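PDB 3W56: C2 domain protein from Scophthalmus maximus, which binds calcium ions through a C2 domain, a fold widely used to dock on phospholipid membranes, and may take part in pore formation. Local coordinates for residues A[30-35]-A[120-125]; A[41-46]-A[60-65]; A[47-52]-A[85-90]. All coordinates share one frame; numbering follows the deposited sequence.

Interaction 1: A[30-35]-A[120-125]; sequences RVRGLP and GGTLHY
Arg30, Val31 and Arg32 run antiparallel to His124, Leu123 and Thr122, the strand segments 30-32 and 122-125 approaching to 4.7 Å between axes with their directions 151° apart. Arg30 with His124 and Arg32 with Thr122 are hydrogen-bonded pairs, each closed by two backbone bonds, the shortest from His124 N to Arg30 O at 2.7 Å. Between them lies the non-hydrogen-bonded pair Val31 with Leu123, where Val31 CA makes a CA-H...O contact of 3.1 Å to Thr122 O.

The Arg30 guanidinium lays one face on the His124 side chain, with His124 CB over its centre, 3.4 Å from CZ. Guanidinium and imidazole planes are 32° apart, yet the methylene rather than the ring receives the face. CG sits between the backbone N and the carbonyl carbon (chi1 58°), and a further bend at chi2 turns CD. NH1 bonds to Asn28 O and, at 3.2 Å, to a water that donates to Tyr125 O. An alanine here would probably leave Asn28 O without this donor, uncover His124 CB and break the water link to Tyr125 O.

Arg32 reaches the same histidine differently: its NH2 stands at the imidazole edge, 2.9 Å from His124 NE2, but too poorly angled for a hydrogen bond. On the opposite face of the sheet, Val31 CG2 meets Leu123 CD1 at 3.7 Å.

Both strands are inner members of one sheet. His124 ND1 bonds to Asp114 of strand 109-116, while Leu123 packs inward on Leu86 and Val88 of strand 83-90 in the other sheet.

Interaction 2: A[41-46]-A[60-65]; sequences ITDGYV and VNHNNA
Asp43 meets Val60, His62 and Asn63 where the loop 60-65 folds back beside the start of strand 44-50. Asp43 CB packs 3.7 Å from Val60 CG1. Asp43 CG lies anti to the carbonyl carbon, beside the backbone N (chi1 -60°), and passes 4.0 Å from His62 CD2. At the tip, OD1 accepts a hydrogen bond from Asn63 N at 2.8 Å, met nearly along the C-O bond direction. Asp43 OD1 also stands at the edge of the His62 ring, near its plane, 3.6 Å from His62 CD2, while Val60 CG1 covers one face of that imidazole, offset toward the rim.

Backbone bonds join the segments before and after Asp43 in the chain. Asn61 N donates to Gly44 O at 2.8 Å, the firm half of a single antiparallel bridge; the return bond from Gly44 N is weak, and Gly44 N also donates to a water at 2.8 Å. Asn64 N donates to Thr42 O at 3.2 Å. Farther out, Ile41 CD1 lies 3.3 Å from Asn63 OD1.

Ile41, Asp43 and Asn63 all belong to the third calcium site of this protein, and Asp43 also serves the first. With no calcium bound to this chain, the Asn63 N-H on Asp43 OD1 suggests that the loop helps orient the acidic group without metal, consistent with a partly preformed calcium-binding end of the C2 domain.

Interaction 3: A[47-52]-A[85-90]; sequences KVFCGS and RLEVHD
Lys47 and Phe49 face Glu87, His89 and Arg85 across two antiparallel central strands in one sheet of the C2 beta-sandwich. Lys47 with Glu87 and Phe49 with Arg85 are hydrogen-bonded pairs, four backbone bonds in all, and the strand segments run 168° apart in direction.

On the side-chain face that these pairs share, the Lys47 chain, extended beyond CG, carries CE over one face of the His89 ring, offset toward the rim, 3.7 Å from the centroid and 27° off the normal, a CH-pi contact. Phe49 turns CE2 to Glu87 OE2 at 3.4 Å, and its CD2 lies 3.8 Å from Arg85 CD, the two side chains side by side.

The next shell fixes the carboxylate of buried Glu87. His89 NE2 donates to Glu87 OE1 at 2.9 Å through the anti lone pair of OE1, an atom lying in the imidazole plane. Arg85 grips OE2 side-on with NE and NH2, NE at 2.6 Å in a salt bridge. Three N-H groups therefore restrain the carboxylate, and the paired arginine would be expected to favour its charged form. Lys47 NZ stays 4.3 Å from Glu87 OE1, beyond a salt bridge; a water accepting from NZ and donating to OE1 joins them.

Farther out, Val101 of strand 97-105 touches Arg85 and Glu87, and Tyr45 meets the His89 ring. On the interior face, both methyls of Val48, CG1 and CG2, lie 4.0 Å from Leu86 CD2.

In the fold
Interactions 1 and 3 each join two inner strands, one in each sheet of the sandwich, and meet through the core: Leu123 and Tyr125 pack on Leu86, with Leu123 also on Val88. In both, the inward face is apolar, while the other carries mainly charged and polar groups, joined in interaction 3 by Phe49. Interaction 3 is innermost, its centre about 6 Å from that of the chain, against about 13 Å for the centre of interaction 2, a peripheral loop contact with a single beta bridge, in which a carboxylate takes a loop N-H. Interaction 2 shares strand 44-50 with interaction 3, and Asp43 N bonds to Asp90 OD1. It adjoins interaction 1, where Thr42 OG1 probably bonds to Pro35 O.

Interaction 1: A[30-35]-A[120-125]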
loop_
_atom_site.group_PDB
_atom_site.type_symbol
_atom_site.label_atom_id
_atom_site.label_comp_id
_atom_site.label_asym_id
_atom_site.label_seq_id
_atom_site.Cartn_x
_atom_site.Cartn_y
_atom_site.Cartn_z
ATOM N N ARG A 30 5.935 -0.312 -4.453
ATOM C CA ARG A 30 7.243 0.336 -4.383
ATOM C C ARG A 30 6.975 1.830 -4.320
ATOM O O ARG A 30 5.934 2.310 -4.807
ATOM C CB ARG A 30 8.064 -0.005 -5.622
ATOM C CG ARG A 30 7.348 0.429 -6.877
ATOM C CD ARG A 30 7.501 -0.598 -7.882
ATOM N NE ARG A 30 7.013 -0.107 -9.162
ATOM C CZ ARG A 30 5.847 -0.396 -9.713
ATOM N NH1 ARG A 30 4.841 -1.114 -9.134
ATOM N NH2 ARG A 30 5.622 0.136 -10.913
ATOM N N VAL A 31 7.908 2.552 -3.720
ATOM C CA VAL A 31 7.733 4.005 -3.678
ATOM C C VAL A 31 8.946 4.635 -4.245
ATOM O O VAL A 31 10.057 4.203 -4.045
ATOM C CB VAL A 31 7.646 4.512 -2.250
ATOM C CG1 VAL A 31 7.616 6.036 -2.213
ATOM C CG2 VAL A 31 6.363 3.984 -1.560
ATOM N N ARG A 32 8.706 5.764 -4.907
ATOM C CA ARG A 32 9.855 6.502 -5.286
ATOM C C ARG A 32 9.675 7.854 -4.639
ATOM O O ARG A 32 8.565 8.411 -4.655
ATOM C CB ARG A 32 9.886 6.627 -6.776
ATOM C CG ARG A 32 8.806 7.469 -7.295
ATOM C CD ARG A 32 9.509 8.529 -8.166
ATOM N NE ARG A 32 9.749 8.045 -9.518
ATOM C CZ ARG A 32 8.776 7.651 -10.342
ATOM N NH1 ARG A 32 9.070 7.252 -11.575
ATOM N NH2 ARG A 32 7.501 7.675 -9.930
ATOM N N GLY A 33 10.747 8.321 -4.009
ATOM C CA GLY A 33 10.853 9.738 -3.650
ATOM C C GLY A 33 10.376 10.042 -2.238
ATOM O O GLY A 33 9.903 11.163 -1.964
ATOM N N LEU A 34 10.503 9.055 -1.339
ATOM C CA LEU A 34 10.128 9.206 0.077
ATOM C C LEU A 34 10.987 10.306 0.746
ATOM O O LEU A 34 12.148 10.510 0.328
ATOM C CB LEU A 34 10.337 7.842 0.779
ATOM C CG LEU A 34 9.213 7.111 1.529
ATOM C CD1 LEU A 34 7.805 7.541 1.129
ATOM C CD2 LEU A 34 9.373 5.611 1.366
ATOM N N PRO A 35 10.437 11.019 1.778
ATOM C CA PRO A 35 11.168 12.098 2.477
ATOM C C PRO A 35 12.593 11.740 2.914
ATOM O O PRO A 35 12.872 10.574 3.266
ATOM C CB PRO A 35 10.289 12.369 3.700
ATOM C CG PRO A 35 8.905 12.155 3.178
ATOM C CD PRO A 35 9.028 10.951 2.230
ATOM N N GLY A 120 5.116 14.039 -0.207
ATOM C CA GLY A 120 6.022 13.849 -1.327
ATOM C C GLY A 120 6.295 12.361 -1.582
ATOM O O GLY A 120 6.376 11.523 -0.642
ATOM N N GLY A 121 6.457 12.028 -2.861
ATOM C CA GLY A 121 6.698 10.640 -3.217
ATOM C C GLY A 121 5.503 10.003 -3.870
ATOM O O GLY A 121 4.382 10.510 -3.787
ATOM N N THR A 122 5.742 8.890 -4.581
ATOM C CA THR A 122 4.650 8.155 -5.210
ATOM C C THR A 122 4.770 6.682 -4.852
ATOM O O THR A 122 5.832 6.085 -5.020
ATOM C CB THR A 122 4.692 8.284 -6.752
ATOM O OG1 THR A 122 4.704 9.691 -7.067
ATOM C CG2 THR A 122 3.446 7.636 -7.410
ATOM N N LEU A 123 3.649 6.129 -4.425
ATOM C CA LEU A 123 3.594 4.675 -4.178
ATOM C C LEU A 123 2.971 4.103 -5.461
ATOM O O LEU A 123 1.865 4.533 -5.911
ATOM C CB LEU A 123 2.601 4.410 -3.043
ATOM C CG LEU A 123 2.235 2.927 -2.822
ATOM C CD1 LEU A 123 3.392 1.988 -2.286
ATOM C CD2 LEU A 123 1.014 2.847 -1.811
ATOM N N HIS A 124 3.615 3.094 -6.052
ATOM C CA HIS A 124 3.077 2.391 -7.203
ATOM C C HIS A 124 2.706 0.998 -6.755
ATOM O O HIS A 124 3.349 0.467 -5.861
ATOM C CB HIS A 124 4.151 2.257 -8.304
ATOM C CG HIS A 124 4.772 3.557 -8.715
ATOM N ND1 HIS A 124 4.109 4.438 -9.532
ATOM C CD2 HIS A 124 5.975 4.119 -8.436
ATOM C CE1 HIS A 124 4.861 5.513 -9.726
ATOM N NE2 HIS A 124 6.001 5.348 -9.085
ATOM N N TYR A 125 1.643 0.475 -7.299
ATOM C CA TYR A 125 1.178 -0.852 -6.854
ATOM C C TYR A 125 0.336 -1.451 -7.939
ATOM O O TYR A 125 -0.125 -0.792 -8.895
ATOM C CB TYR A 125 0.390 -0.713 -5.554
ATOM C CG TYR A 125 -0.886 0.107 -5.677
ATOM C CD1 TYR A 125 -2.136 -0.556 -5.849
ATOM C CD2 TYR A 125 -0.873 1.501 -5.599
ATOM C CE1 TYR A 125 -3.315 0.144 -5.902
ATOM C CE2 TYR A 125 -2.092 2.245 -5.669
ATOM C CZ TYR A 125 -3.313 1.539 -5.828
ATOM O OH TYR A 125 -4.539 2.204 -5.880
HETATM O O HOH W 1 2.135 -0.268 -10.651
#

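Interaction 2: A[41-46]-A[60-65]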
loop_
_atom_site.group_PDB
_atom_site.type_symbol
_atom_site.label_atom_id
_atom_site.label_comp_id
_atom_site.label_asym_id
_atom_site.label_seq_id
_atom_site.Cartn_x
_atom_site.Cartn_y
_atom_site.Cartn_z
ATOM N N ILE A 41 16.523 9.551 6.788
ATOM C CA ILE A 41 15.855 9.050 5.583
ATOM C C ILE A 41 14.638 8.177 5.969
ATOM O O ILE A 41 14.659 7.492 6.986
ATOM C CB ILE A 41 16.836 8.295 4.637
ATOM C CG1 ILE A 41 18.125 9.120 4.438
ATOM C CG2 ILE A 41 16.154 7.995 3.310
ATOM C CD1 ILE A 41 19.191 8.475 3.540
ATOM N N THR A 42 13.573 8.226 5.167
ATOM C CA THR A 42 12.323 7.541 5.508
ATOM C C THR A 42 12.485 6.021 5.855
ATOM O O THR A 42 13.192 5.303 5.177
ATOM C CB THR A 42 11.249 7.768 4.401
ATOM O OG1 THR A 42 10.796 9.130 4.409
ATOM C CG2 THR A 42 10.037 6.888 4.691
ATOM N N ASP A 43 11.843 5.538 6.927
ATOM C CA ASP A 43 11.773 4.099 7.219
ATOM C C ASP A 43 10.385 3.566 6.869
ATOM O O ASP A 43 9.536 3.395 7.754
ATOM C CB ASP A 43 12.109 3.782 8.692
ATOM C CG ASP A 43 13.491 4.236 9.074
ATOM O OD1 ASP A 43 14.460 3.730 8.467
ATOM O OD2 ASP A 43 13.609 5.127 9.948
ATOM N N GLY A 44 10.148 3.339 5.573
ATOM C CA GLY A 44 8.795 3.167 5.086
ATOM C C GLY A 44 8.202 1.798 5.280
ATOM O O GLY A 44 8.863 0.758 5.282
ATOM N N TYR A 45 6.890 1.801 5.407
ATOM C CA TYR A 45 6.091 0.628 5.335
ATOM C C TYR A 45 4.717 1.012 4.861
ATOM O O TYR A 45 4.314 2.202 4.884
ATOM C CB TYR A 45 6.065 -0.183 6.695
ATOM C CG TYR A 45 5.301 0.484 7.849
ATOM C CD1 TYR A 45 4.048 0.038 8.194
ATOM C CD2 TYR A 45 5.863 1.511 8.553
ATOM C CE1 TYR A 45 3.312 0.650 9.242
ATOM C CE2 TYR A 45 5.194 2.102 9.612
ATOM C CZ TYR A 45 3.923 1.667 9.934
ATOM O OH TYR A 45 3.204 2.219 10.995
ATOM N N VAL A 46 3.966 0.010 4.430
ATOM C CA VAL A 46 2.619 0.185 3.869
ATOM C C VAL A 46 1.543 -0.582 4.611
ATOM O O VAL A 46 1.686 -1.784 4.907
ATOM C CB VAL A 46 2.610 -0.238 2.369
ATOM C CG1 VAL A 46 1.306 0.123 1.710
ATOM C CG2 VAL A 46 3.806 0.427 1.659
ATOM N N VAL A 60 9.194 -2.914 7.502
ATOM C CA VAL A 60 9.844 -1.636 7.378
ATOM C C VAL A 60 11.076 -1.771 6.497
ATOM O O VAL A 60 11.942 -2.669 6.662
ATOM C CB VAL A 60 10.225 -1.045 8.740
ATOM C CG1 VAL A 60 10.927 0.278 8.524
ATOM C CG2 VAL A 60 8.976 -0.919 9.586
ATOM N N ASN A 61 11.077 -0.941 5.470
ATOM C CA ASN A 61 12.243 -0.847 4.601
ATOM C C ASN A 61 13.079 0.352 5.051
ATOM O O ASN A 61 12.835 1.524 4.698
ATOM C CB ASN A 61 11.813 -0.855 3.124
ATOM C CG ASN A 61 12.972 -1.118 2.139
ATOM O OD1 ASN A 61 14.063 -0.554 2.276
ATOM N ND2 ASN A 61 12.695 -1.886 1.085
ATOM N N HIS A 62 14.075 0.018 5.878
ATOM C CA HIS A 62 14.851 1.018 6.611
ATOM C C HIS A 62 15.772 1.898 5.782
ATOM O O HIS A 62 16.419 1.411 4.841
ATOM C CB HIS A 62 15.688 0.311 7.678
ATOM C CG HIS A 62 14.882 -0.226 8.821
ATOM N ND1 HIS A 62 14.578 -1.566 8.962
ATOM C CD2 HIS A 62 14.260 0.409 9.846
ATOM C CE1 HIS A 62 13.853 -1.736 10.053
ATOM N NE2 HIS A 62 13.637 -0.553 10.601
ATOM N N ASN A 63 15.811 3.194 6.113
ATOM C CA ASN A 63 16.796 4.105 5.521
ATOM C C ASN A 63 16.768 4.016 4.008
ATOM O O ASN A 63 17.799 3.818 3.363
ATOM C CB ASN A 63 18.195 3.740 6.047
ATOM C CG ASN A 63 19.276 4.689 5.556
ATOM O OD1 ASN A 63 19.113 5.907 5.621
ATOM N ND2 ASN A 63 20.395 4.130 5.049
ATOM N N ASN A 64 15.583 4.159 3.429
ATOM C CA ASN A 64 15.404 3.970 1.989
ATOM C C ASN A 64 14.342 4.923 1.420
ATOM O O ASN A 64 13.143 4.818 1.746
ATOM C CB ASN A 64 15.036 2.521 1.724
ATOM C CG ASN A 64 15.193 2.142 0.258
ATOM O OD1 ASN A 64 15.337 3.016 -0.570
ATOM N ND2 ASN A 64 15.129 0.861 -0.045
ATOM N N ALA A 65 14.762 5.856 0.567
ATOM C CA ALA A 65 13.840 6.787 -0.042
ATOM C C ALA A 65 13.090 6.177 -1.223
ATOM O O ALA A 65 12.105 6.765 -1.723
ATOM C CB ALA A 65 14.590 8.028 -0.522
HETATM O O HOH W 2 11.495 3.050 3.109
#

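Interaction 3: A[47-52]-A[85-90]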
loop_
_atom_site.group_PDB
_atom_site.type_symbol
_atom_site.label_atom_id
_atom_site.label_comp_id
_atom_site.label_asym_id
_atom_site.label_seq_id
_atom_site.Cartn_x
_atom_site.Cartn_y
_atom_site.Cartn_z
ATOM N N LYS A 47 0.450 0.114 4.920
ATOM C CA LYS A 47 -0.697 -0.526 5.571
ATOM C C LYS A 47 -1.741 -0.737 4.526
ATOM O O LYS A 47 -1.972 0.148 3.657
ATOM C CB LYS A 47 -1.279 0.352 6.674
ATOM C CG LYS A 47 -0.405 0.580 7.904
ATOM C CD LYS A 47 -1.361 1.008 9.090
ATOM C CE LYS A 47 -0.563 1.715 10.155
ATOM N NZ LYS A 47 -1.480 2.340 11.195
ATOM N N VAL A 48 -2.407 -1.876 4.579
ATOM C CA VAL A 48 -3.316 -2.358 3.539
ATOM C C VAL A 48 -4.627 -2.771 4.150
ATOM O O VAL A 48 -4.693 -3.690 5.035
ATOM C CB VAL A 48 -2.773 -3.601 2.791
ATOM C CG1 VAL A 48 -3.650 -4.014 1.660
ATOM C CG2 VAL A 48 -1.368 -3.287 2.265
ATOM N N PHE A 49 -5.661 -2.101 3.668
ATOM C CA PHE A 49 -7.041 -2.425 4.048
ATOM C C PHE A 49 -7.851 -2.742 2.808
ATOM O O PHE A 49 -7.692 -2.121 1.743
ATOM C CB PHE A 49 -7.703 -1.233 4.759
ATOM C CG PHE A 49 -6.911 -0.708 5.929
ATOM C CD1 PHE A 49 -7.195 -1.119 7.224
ATOM C CD2 PHE A 49 -5.856 0.169 5.714
ATOM C CE1 PHE A 49 -6.439 -0.616 8.303
ATOM C CE2 PHE A 49 -5.104 0.704 6.758
ATOM C CZ PHE A 49 -5.393 0.288 8.078
ATOM N N CYS A 50 -8.731 -3.717 2.937
ATOM C CA CYS A 50 -9.714 -3.927 1.902
ATOM C C CYS A 50 -11.076 -3.755 2.536
ATOM O O CYS A 50 -11.502 -4.627 3.330
ATOM C CB CYS A 50 -9.619 -5.342 1.327
ATOM S SG CYS A 50 -10.753 -5.498 -0.059
ATOM N N GLY A 51 -11.770 -2.678 2.176
ATOM C CA GLY A 51 -12.977 -2.317 2.911
ATOM C C GLY A 51 -12.655 -2.201 4.398
ATOM O O GLY A 51 -11.810 -1.404 4.809
ATOM N N SER A 52 -13.320 -3.014 5.223
ATOM C CA SER A 52 -13.143 -2.925 6.677
ATOM C C SER A 52 -12.175 -4.000 7.207
ATOM O O SER A 52 -12.000 -4.158 8.412
ATOM C CB SER A 52 -14.514 -3.100 7.388
ATOM O OG SER A 52 -15.159 -4.297 6.963
ATOM N N ARG A 85 -7.652 0.562 0.524
ATOM C CA ARG A 85 -6.984 1.691 1.125
ATOM C C ARG A 85 -5.525 1.336 1.517
ATOM O O ARG A 85 -5.214 0.318 2.221
ATOM C CB ARG A 85 -7.817 2.145 2.367
ATOM C CG ARG A 85 -7.117 3.116 3.238
ATOM C CD ARG A 85 -7.870 3.238 4.558
ATOM N NE ARG A 85 -7.258 4.209 5.457
ATOM C CZ ARG A 85 -7.591 5.499 5.498
ATOM N NH1 ARG A 85 -8.529 5.967 4.676
ATOM N NH2 ARG A 85 -7.001 6.329 6.371
ATOM N N LEU A 86 -4.632 2.211 1.092
ATOM C CA LEU A 86 -3.203 2.015 1.264
ATOM C C LEU A 86 -2.708 3.191 2.045
ATOM O O LEU A 86 -2.945 4.332 1.717
ATOM C CB LEU A 86 -2.482 1.893 -0.083
ATOM C CG LEU A 86 -2.932 0.751 -0.968
ATOM C CD1 LEU A 86 -2.060 0.629 -2.260
ATOM C CD2 LEU A 86 -2.888 -0.590 -0.299
ATOM N N GLU A 87 -2.017 2.906 3.126
ATOM C CA GLU A 87 -1.367 3.984 3.811
ATOM C C GLU A 87 0.129 3.724 3.813
ATOM O O GLU A 87 0.571 2.608 4.167
ATOM C CB GLU A 87 -1.905 4.127 5.229
ATOM C CG GLU A 87 -3.401 4.226 5.309
ATOM C CD GLU A 87 -3.888 4.162 6.732
ATOM O OE1 GLU A 87 -3.023 4.090 7.638
ATOM O OE2 GLU A 87 -5.127 4.140 6.929
ATOM N N VAL A 88 0.882 4.765 3.501
ATOM C CA VAL A 88 2.337 4.728 3.597
ATOM C C VAL A 88 2.751 5.447 4.888
ATOM O O VAL A 88 2.396 6.617 5.105
ATOM C CB VAL A 88 2.995 5.348 2.376
ATOM C CG1 VAL A 88 4.499 5.422 2.587
ATOM C CG2 VAL A 88 2.617 4.527 1.108
ATOM N N HIS A 89 3.495 4.754 5.731
ATOM C CA HIS A 89 3.975 5.345 7.005
ATOM C C HIS A 89 5.466 5.333 7.128
ATOM O O HIS A 89 6.174 4.540 6.502
ATOM C CB HIS A 89 3.438 4.594 8.209
ATOM C CG HIS A 89 1.963 4.635 8.329
ATOM N ND1 HIS A 89 1.307 5.415 9.275
ATOM C CD2 HIS A 89 0.998 3.983 7.646
ATOM C CE1 HIS A 89 0.004 5.238 9.149
ATOM N NE2 HIS A 89 -0.212 4.365 8.172
ATOM N N ASP A 90 5.949 6.222 7.969
ATOM C CA ASP A 90 7.363 6.329 8.274
ATOM C C ASP A 90 7.514 5.897 9.697
ATOM O O ASP A 90 6.916 6.505 10.595
ATOM C CB ASP A 90 7.746 7.772 8.068
ATOM C CG ASP A 90 9.222 8.036 8.282
ATOM O OD1 ASP A 90 9.982 7.094 8.695
ATOM O OD2 ASP A 90 9.613 9.203 8.020
HETATM O O HOH W 3 -3.380 3.678 10.403
#